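Local coordinates for antigen MTB48, Mycobacterial protein (Mycobacterium smegmatis, PDB 4WJ1) that is secreted through the ESX-1 type VII secretion system and is probably involved in DNA conjugation, at least in the recipient strain, at residues H173-A178 with L199-W203; E66-I70 with P283-G287. One frame throughout, in Å; residues are numbered along the deposited sequence.

Contact 1. Residues H173-A178 with L199-W203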
ATOM      1  N   HIS A 173      -6.168  10.540  -1.131  1.00 33.07           N
ATOM      2  CA  HIS A 173      -6.550  10.002  -2.413  1.00 30.96           C
ATOM      3  C   HIS A 173      -7.958   9.409  -2.347  1.00 31.17           C
ATOM      4  O   HIS A 173      -8.705   9.494  -3.306  1.00 31.21           O
ATOM      5  CB  HIS A 173      -5.548   8.943  -2.865  1.00 26.64           C
ATOM      6  CG  HIS A 173      -5.769   8.469  -4.273  1.00 28.07           C
ATOM      7  ND1 HIS A 173      -5.683   9.316  -5.358  1.00 30.07           N
ATOM      8  CD2 HIS A 173      -6.083   7.252  -4.756  1.00 27.39           C
ATOM      9  CE1 HIS A 173      -5.924   8.625  -6.461  1.00 26.19           C
ATOM     10  NE2 HIS A 173      -6.172   7.378  -6.132  1.00 31.31           N
ATOM     11  N   GLY A 174      -8.305   8.812  -1.210  1.00 30.08           N
ATOM     12  CA  GLY A 174      -9.622   8.230  -1.020  1.00 36.59           C
ATOM     13  C   GLY A 174     -10.722   9.259  -1.188  1.00 38.29           C
ATOM     14  O   GLY A 174     -11.801   8.939  -1.661  1.00 48.83           O
ATOM     15  N   ARG A 175     -10.438  10.506  -0.827  1.00 40.11           N
ATOM     16  CA  ARG A 175     -11.474  11.534  -0.813  1.00 38.29           C
ATOM     17  C   ARG A 175     -11.922  11.923  -2.214  1.00 39.15           C
ATOM     18  O   ARG A 175     -12.970  12.536  -2.371  1.00 41.17           O
ATOM     19  CB  ARG A 175     -10.989  12.770  -0.050  1.00 34.86           C
ATOM     20  CG  ARG A 175     -10.670  12.483   1.412  1.00 36.69           C
ATOM     21  CD  ARG A 175     -10.256  13.730   2.182  1.00 45.41           C
ATOM     22  NE  ARG A 175      -9.745  13.375   3.506  1.00 54.37           N
ATOM     23  CZ  ARG A 175      -8.462  13.428   3.868  1.00 53.72           C
ATOM     24  NH1 ARG A 175      -7.536  13.839   3.020  1.00 52.13           N
ATOM     25  NH2 ARG A 175      -8.098  13.081   5.093  1.00 55.92           N
ATOM     26  N   HIS A 176     -11.143  11.563  -3.236  1.00 44.86           N
ATOM     27  CA  HIS A 176     -11.566  11.817  -4.619  1.00 42.42           C
ATOM     28  C   HIS A 176     -12.816  11.012  -4.956  1.00 43.77           C
ATOM     29  O   HIS A 176     -13.515  11.317  -5.920  1.00 43.81           O
ATOM     30  CB  HIS A 176     -10.456  11.473  -5.624  1.00 39.74           C
ATOM     31  CG  HIS A 176      -9.277  12.406  -5.574  1.00 51.16           C
ATOM     32  ND1 HIS A 176      -9.340  13.711  -6.014  1.00 60.28           N
ATOM     33  CD2 HIS A 176      -8.010  12.215  -5.139  1.00 52.81           C
ATOM     34  CE1 HIS A 176      -8.162  14.289  -5.843  1.00 59.38           C
ATOM     35  NE2 HIS A 176      -7.340  13.407  -5.311  1.00 58.00           N
ATOM     36  N   PHE A 177     -13.085   9.981  -4.159  1.00 36.63           N
ATOM     37  CA  PHE A 177     -14.127   9.022  -4.471  1.00 37.77           C
ATOM     38  C   PHE A 177     -15.315   9.184  -3.549  1.00 45.56           C
ATOM     39  O   PHE A 177     -16.416   8.763  -3.882  1.00 49.96           O
ATOM     40  CB  PHE A 177     -13.581   7.590  -4.377  1.00 33.15           C
ATOM     41  CG  PHE A 177     -12.418   7.346  -5.267  1.00 38.43           C
ATOM     42  CD1 PHE A 177     -12.607   6.939  -6.566  1.00 37.65           C
ATOM     43  CD2 PHE A 177     -11.118   7.585  -4.819  1.00 43.00           C
ATOM     44  CE1 PHE A 177     -11.516   6.745  -7.410  1.00 39.53           C
ATOM     45  CE2 PHE A 177     -10.032   7.393  -5.651  1.00 38.77           C
ATOM     46  CZ  PHE A 177     -10.233   6.969  -6.948  1.00 38.82           C
ATOM     47  N   ALA A 178     -15.096   9.811  -2.397  1.00 42.17           N
ATOM     48  CA  ALA A 178     -16.085   9.771  -1.326  1.00 38.32           C
ATOM     49  C   ALA A 178     -17.401  10.474  -1.661  1.00 39.81           C
ATOM     50  O   ALA A 178     -18.446  10.092  -1.163  1.00 43.19           O
ATOM     51  CB  ALA A 178     -15.502  10.364  -0.069  1.00 33.53           C
ATOM     52  N   LEU A 199     -14.661   2.143  -2.327  1.00 30.93           N
ATOM     53  CA  LEU A 199     -13.329   2.365  -2.859  1.00 32.18           C
ATOM     54  C   LEU A 199     -12.623   3.443  -2.054  1.00 41.75           C
ATOM     55  O   LEU A 199     -11.445   3.311  -1.701  1.00 40.15           O
ATOM     56  CB  LEU A 199     -13.395   2.746  -4.333  1.00 28.21           C
ATOM     57  CG  LEU A 199     -12.014   3.013  -4.940  1.00 29.39           C
ATOM     58  CD1 LEU A 199     -11.091   1.834  -4.703  1.00 27.58           C
ATOM     59  CD2 LEU A 199     -12.129   3.335  -6.439  1.00 27.91           C
ATOM     60  N   SER A 200     -13.368   4.503  -1.754  1.00 36.60           N
ATOM     61  CA  SER A 200     -12.889   5.579  -0.898  1.00 36.62           C
ATOM     62  C   SER A 200     -12.471   5.071   0.486  1.00 41.67           C
ATOM     63  O   SER A 200     -11.435   5.443   1.012  1.00 41.32           O
ATOM     64  CB  SER A 200     -13.965   6.651  -0.763  1.00 39.36           C
ATOM     65  OG  SER A 200     -13.808   7.362   0.442  1.00 55.11           O
ATOM     66  N   THR A 201     -13.281   4.208   1.074  1.00 41.41           N
ATOM     67  CA  THR A 201     -12.974   3.687   2.389  1.00 31.75           C
ATOM     68  C   THR A 201     -11.769   2.765   2.330  1.00 37.97           C
ATOM     69  O   THR A 201     -10.983   2.685   3.269  1.00 38.50           O
ATOM     70  CB  THR A 201     -14.195   2.966   2.959  1.00 32.71           C
ATOM     71  OG1 THR A 201     -15.073   3.958   3.485  1.00 48.24           O
ATOM     72  CG2 THR A 201     -13.838   2.013   4.077  1.00 32.56           C
ATOM     73  N   TRP A 202     -11.620   2.080   1.205  1.00 33.50           N
ATOM     74  CA  TRP A 202     -10.551   1.121   1.059  1.00 35.37           C
ATOM     75  C   TRP A 202      -9.204   1.847   0.943  1.00 35.14           C
ATOM     76  O   TRP A 202      -8.204   1.416   1.500  1.00 32.10           O
ATOM     77  CB  TRP A 202     -10.809   0.245  -0.153  1.00 29.37           C
ATOM     78  CG  TRP A 202      -9.700  -0.677  -0.497  1.00 31.53           C
ATOM     79  CD1 TRP A 202      -9.499  -1.932  -0.019  1.00 35.23           C
ATOM     80  CD2 TRP A 202      -8.645  -0.425  -1.427  1.00 32.44           C
ATOM     81  NE1 TRP A 202      -8.371  -2.483  -0.587  1.00 40.47           N
ATOM     82  CE2 TRP A 202      -7.827  -1.573  -1.456  1.00 34.36           C
ATOM     83  CE3 TRP A 202      -8.306   0.664  -2.236  1.00 33.26           C
ATOM     84  CZ2 TRP A 202      -6.702  -1.671  -2.266  1.00 34.91           C
ATOM     85  CZ3 TRP A 202      -7.182   0.569  -3.043  1.00 31.60           C
ATOM     86  CH2 TRP A 202      -6.395  -0.595  -3.053  1.00 30.68           C
ATOM     87  N   TRP A 203      -9.199   2.957   0.223  1.00 32.77           N
ATOM     88  CA  TRP A 203      -8.002   3.762   0.105  1.00 35.71           C
ATOM     89  C   TRP A 203      -7.540   4.219   1.483  1.00 39.06           C
ATOM     90  O   TRP A 203      -6.354   4.171   1.784  1.00 40.83           O
ATOM     91  CB  TRP A 203      -8.245   4.950  -0.812  1.00 27.51           C
ATOM     92  CG  TRP A 203      -8.015   4.622  -2.246  1.00 27.03           C
ATOM     93  CD1 TRP A 203      -8.900   4.766  -3.263  1.00 32.84           C
ATOM     94  CD2 TRP A 203      -6.808   4.104  -2.835  1.00 41.00           C
ATOM     95  NE1 TRP A 203      -8.335   4.367  -4.452  1.00 36.87           N
ATOM     96  CE2 TRP A 203      -7.049   3.958  -4.217  1.00 36.39           C
ATOM     97  CE3 TRP A 203      -5.544   3.759  -2.329  1.00 34.44           C
ATOM     98  CZ2 TRP A 203      -6.082   3.475  -5.101  1.00 34.43           C
ATOM     99  CZ3 TRP A 203      -4.589   3.265  -3.208  1.00 27.27           C
ATOM    100  CH2 TRP A 203      -4.859   3.136  -4.576  1.00 31.98           C
TER
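His173, Gly174 and Phe177 pack against Leu199, Ser200 and Trp203 in an antiparallel helical hairpin of the PPE-like part of EspB. The two arms belong to helices 154-178 and 187-230. Their short segments run at 167° and approach to 7.5 Å between axes. The tight part centres on Gly174, whose CA lies 4.2 Å from Ser200 CA. With no side chain between the backbones, Trp203 CB settles 3.6 Å from Gly174 CA.

Beside this close approach lies an aromatic cluster of His173, Phe177 and Trp203. The imidazole stands on its edge over the indole, a T-shaped stack with ring planes at 82°. His173 CD2 does the touching, 3.5 Å from Trp203 CE2. With CG of His173 anti to the backbone N (chi1 -172°), the ring extends toward Trp203. Trp202 CZ3, from the preceding residue, lies over the opposite face of the indole, so Trp203 is held from both faces. Phe177 and the five-membered ring of Trp203 are nearly parallel but slid apart, and they barely overlap. Leu199 covers one face of the Phe177 ring. CD2 of Leu199 makes a CH-pi contact 3.9 Å from the centroid of the Phe177 ring. Outside the hairpin, Phe60 and Asp64 of helix 40-96 touch Trp203, and Arg26 touches both His173 and Trp203.

The other side is looser and nearer solvent. Ala178 is exposed and Ser200 partly so. Ala178 CB rests 3.5 Å from Ser200 OG. The polar link between the arms is weak: Ser200 OG donates to Gly174 O at 3.3 Å, an oxygen that also accepts the backbone N-H of Phe177.

Contact 2. Residues E66-I70 with P283-G287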
ATOM      1  N   GLU A  66      -9.566  -0.029 -10.266  1.00 25.96           N
ATOM      2  CA  GLU A  66     -10.921   0.165  -9.803  1.00 31.95           C
ATOM      3  C   GLU A  66     -11.427   1.596  -9.947  1.00 39.15           C
ATOM      4  O   GLU A  66     -12.592   1.813 -10.286  1.00 38.48           O
ATOM      5  CB  GLU A  66     -11.022  -0.302  -8.364  1.00 25.57           C
ATOM      6  CG  GLU A  66     -10.835  -1.824  -8.275  1.00 39.35           C
ATOM      7  CD  GLU A  66     -11.728  -2.629  -9.268  1.00 54.22           C
ATOM      8  OE1 GLU A  66     -12.828  -2.145  -9.663  1.00 50.14           O
ATOM      9  OE2 GLU A  66     -11.316  -3.757  -9.652  1.00 42.31           O
ATOM     10  N   GLY A  67     -10.552   2.564  -9.718  1.00 30.04           N
ATOM     11  CA  GLY A  67     -10.939   3.950  -9.851  1.00 30.01           C
ATOM     12  C   GLY A  67     -11.311   4.196 -11.293  1.00 38.08           C
ATOM     13  O   GLY A  67     -12.319   4.835 -11.589  1.00 47.92           O
ATOM     14  N   GLU A  68     -10.505   3.642 -12.191  1.00 34.50           N
ATOM     15  CA  GLU A  68     -10.755   3.772 -13.619  1.00 35.56           C
ATOM     16  C   GLU A  68     -12.029   3.049 -14.038  1.00 39.31           C
ATOM     17  O   GLU A  68     -12.693   3.476 -14.970  1.00 39.51           O
ATOM     18  CB  GLU A  68      -9.568   3.237 -14.411  1.00 33.29           C
ATOM     19  CG  GLU A  68      -8.295   4.028 -14.178  1.00 47.33           C
ATOM     20  CD  GLU A  68      -7.061   3.260 -14.587  1.00 61.60           C
ATOM     21  OE1 GLU A  68      -5.959   3.625 -14.117  1.00 67.68           O
ATOM     22  OE2 GLU A  68      -7.204   2.296 -15.377  1.00 67.23           O
ATOM     23  N   ARG A  69     -12.358   1.957 -13.352  1.00 27.76           N
ATOM     24  CA  ARG A  69     -13.554   1.197 -13.684  1.00 32.03           C
ATOM     25  C   ARG A  69     -14.809   1.960 -13.273  1.00 35.98           C
ATOM     26  O   ARG A  69     -15.781   2.010 -14.026  1.00 39.98           O
ATOM     27  CB  ARG A  69     -13.524  -0.186 -13.031  1.00 28.45           C
ATOM     28  CG  ARG A  69     -12.380  -1.046 -13.527  1.00 30.70           C
ATOM     29  CD  ARG A  69     -12.456  -2.468 -13.008  1.00 30.33           C
ATOM     30  NE  ARG A  69     -13.625  -3.139 -13.550  1.00 35.10           N
ATOM     31  CZ  ARG A  69     -14.721  -3.417 -12.852  1.00 36.28           C
ATOM     32  NH1 ARG A  69     -14.792  -3.096 -11.566  1.00 38.61           N
ATOM     33  NH2 ARG A  69     -15.739  -4.030 -13.440  1.00 33.85           N
ATOM     34  N   ILE A  70     -14.773   2.574 -12.095  1.00 35.96           N
ATOM     35  CA  ILE A  70     -15.874   3.411 -11.653  1.00 32.89           C
ATOM     36  C   ILE A  70     -16.064   4.562 -12.629  1.00 39.22           C
ATOM     37  O   ILE A  70     -17.190   4.886 -12.995  1.00 46.86           O
ATOM     38  CB  ILE A  70     -15.653   3.959 -10.239  1.00 30.82           C
ATOM     39  CG1 ILE A  70     -15.617   2.806  -9.236  1.00 27.92           C
ATOM     40  CG2 ILE A  70     -16.737   4.975  -9.874  1.00 28.12           C
ATOM     41  CD1 ILE A  70     -15.633   3.264  -7.804  1.00 30.98           C
ATOM     42  N   PRO A 283      -8.888  -4.270  -3.574  1.00 33.04           N
ATOM     43  CA  PRO A 283      -9.908  -3.215  -3.618  1.00 32.66           C
ATOM     44  C   PRO A 283     -11.289  -3.740  -4.024  1.00 34.69           C
ATOM     45  O   PRO A 283     -11.406  -4.837  -4.570  1.00 39.48           O
ATOM     46  CB  PRO A 283      -9.364  -2.263  -4.677  1.00 35.82           C
ATOM     47  CG  PRO A 283      -8.627  -3.159  -5.607  1.00 37.27           C
ATOM     48  CD  PRO A 283      -7.949  -4.168  -4.700  1.00 36.39           C
ATOM     49  N   PRO A 284     -12.343  -2.961  -3.755  1.00 34.73           N
ATOM     50  CA  PRO A 284     -13.659  -3.402  -4.227  1.00 38.49           C
ATOM     51  C   PRO A 284     -13.772  -3.178  -5.728  1.00 44.23           C
ATOM     52  O   PRO A 284     -13.214  -2.211  -6.258  1.00 43.67           O
ATOM     53  CB  PRO A 284     -14.630  -2.508  -3.457  1.00 34.95           C
ATOM     54  CG  PRO A 284     -13.852  -1.235  -3.274  1.00 36.12           C
ATOM     55  CD  PRO A 284     -12.421  -1.678  -3.032  1.00 33.12           C
ATOM     56  N   SER A 285     -14.469  -4.073  -6.413  1.00 43.50           N
ATOM     57  CA  SER A 285     -14.667  -3.912  -7.840  1.00 39.88           C
ATOM     58  C   SER A 285     -16.129  -3.592  -8.066  1.00 44.79           C
ATOM     59  O   SER A 285     -16.995  -4.347  -7.642  1.00 53.23           O
ATOM     60  CB  SER A 285     -14.248  -5.174  -8.605  1.00 41.24           C
ATOM     61  OG  SER A 285     -12.889  -5.503  -8.350  1.00 57.69           O
ATOM     62  N   ILE A 286     -16.410  -2.458  -8.700  1.00 43.46           N
ATOM     63  CA  ILE A 286     -17.791  -2.122  -9.030  1.00 40.45           C
ATOM     64  C   ILE A 286     -18.323  -3.100 -10.066  1.00 39.55           C
ATOM     65  O   ILE A 286     -17.572  -3.604 -10.907  1.00 40.46           O
ATOM     66  CB  ILE A 286     -17.921  -0.692  -9.574  1.00 38.91           C
ATOM     67  CG1 ILE A 286     -19.385  -0.262  -9.577  1.00 34.78           C
ATOM     68  CG2 ILE A 286     -17.325  -0.599 -10.967  1.00 33.56           C
ATOM     69  CD1 ILE A 286     -19.590   1.100 -10.086  1.00 33.80           C
ATOM     70  N   GLY A 287     -19.617  -3.381 -10.009  1.00 48.08           N
ATOM     71  CA  GLY A 287     -20.217  -4.288 -10.961  1.00 51.74           C
ATOM     72  C   GLY A 287     -20.725  -3.576 -12.193  1.00 57.86           C
ATOM     73  O   GLY A 287     -20.084  -3.563 -13.240  1.00 75.41           O
TER
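This is a mostly polar docking of an extended loop onto a helix, in which Glu66 and Arg69 hold Ser285 and Ile286. Helix 40-96 belongs to the PE-like part of the protein. Segment 283-287 lies in a loop after helix 248-272, in the PPE-like part, so the contact joins the two parts.

Arg69 makes the main grip. Its NH1 and NH2 meet a single acceptor, Ile286 O, end-on and close to the guanidinium plane. Arg69 NH1 sits 2.9 Å from Ile286 O, on a lone pair in the carbonyl plane, with a C=O...N angle of 132°. Arg69 NH2 is 3.2 Å from Ile286 O and comes nearly in line with the C=O bond, at 163°. Within the helix, Arg69 NH1 also forms a salt bridge, 2.9 Å from Glu66 OE1 and on the syn lone pair of that oxygen. The third nitrogen, NE, donates to Pro117 O, which further fixes the rotation of the group.

Glu66 faces the loop with its other oxygen. Ser285 OG donates to Glu66 OE2 at 2.7 Å, from well above the carboxylate plane (68° out of it). Glu66 CG packs 3.7 Å from Pro283 CG. Pro119 touches Glu66, Arg69 and Ser285, adding a second loop to the site.

Ile286 also packs by its methyl: CG2 of Ile286 lies 3.6 Å from Arg69 NH1, and meets Ile70 CG1 more loosely at 4.2 Å. Ala195 of helix 187-230 and Ala73 of helix 40-96 also touch Ile286.

The buried arginine thus has a carboxylate and two backbone carbonyls as partners. The glutamate probably offsets much of its charge, while the serine hydroxyl and the Ile286 carbonyl tie the pair to the loop.

In the fold
Contacts 1 and 2 are neighbours in one bundle, with centres about 11 Å apart, and they touch directly. Helix 187-230 lies between helix 154-178 and the 283-287 loop. Trp202 CE2, on the side of contact 1 turned from helix 154-178, packs 3.4 Å from Pro283 CA. Leu199 reaches helix 40-96, with Leu199 CD2 3.7 Å from Gly67 CA. Phe177 CE1 comes to 3.8 Å from that same Gly67 CA. Contact 1 closes a local hairpin, whereas contact 2 joins segments more than 200 residues apart. One is mainly aromatic and apolar; the other is mainly polar. Together they join three helices and the late loop.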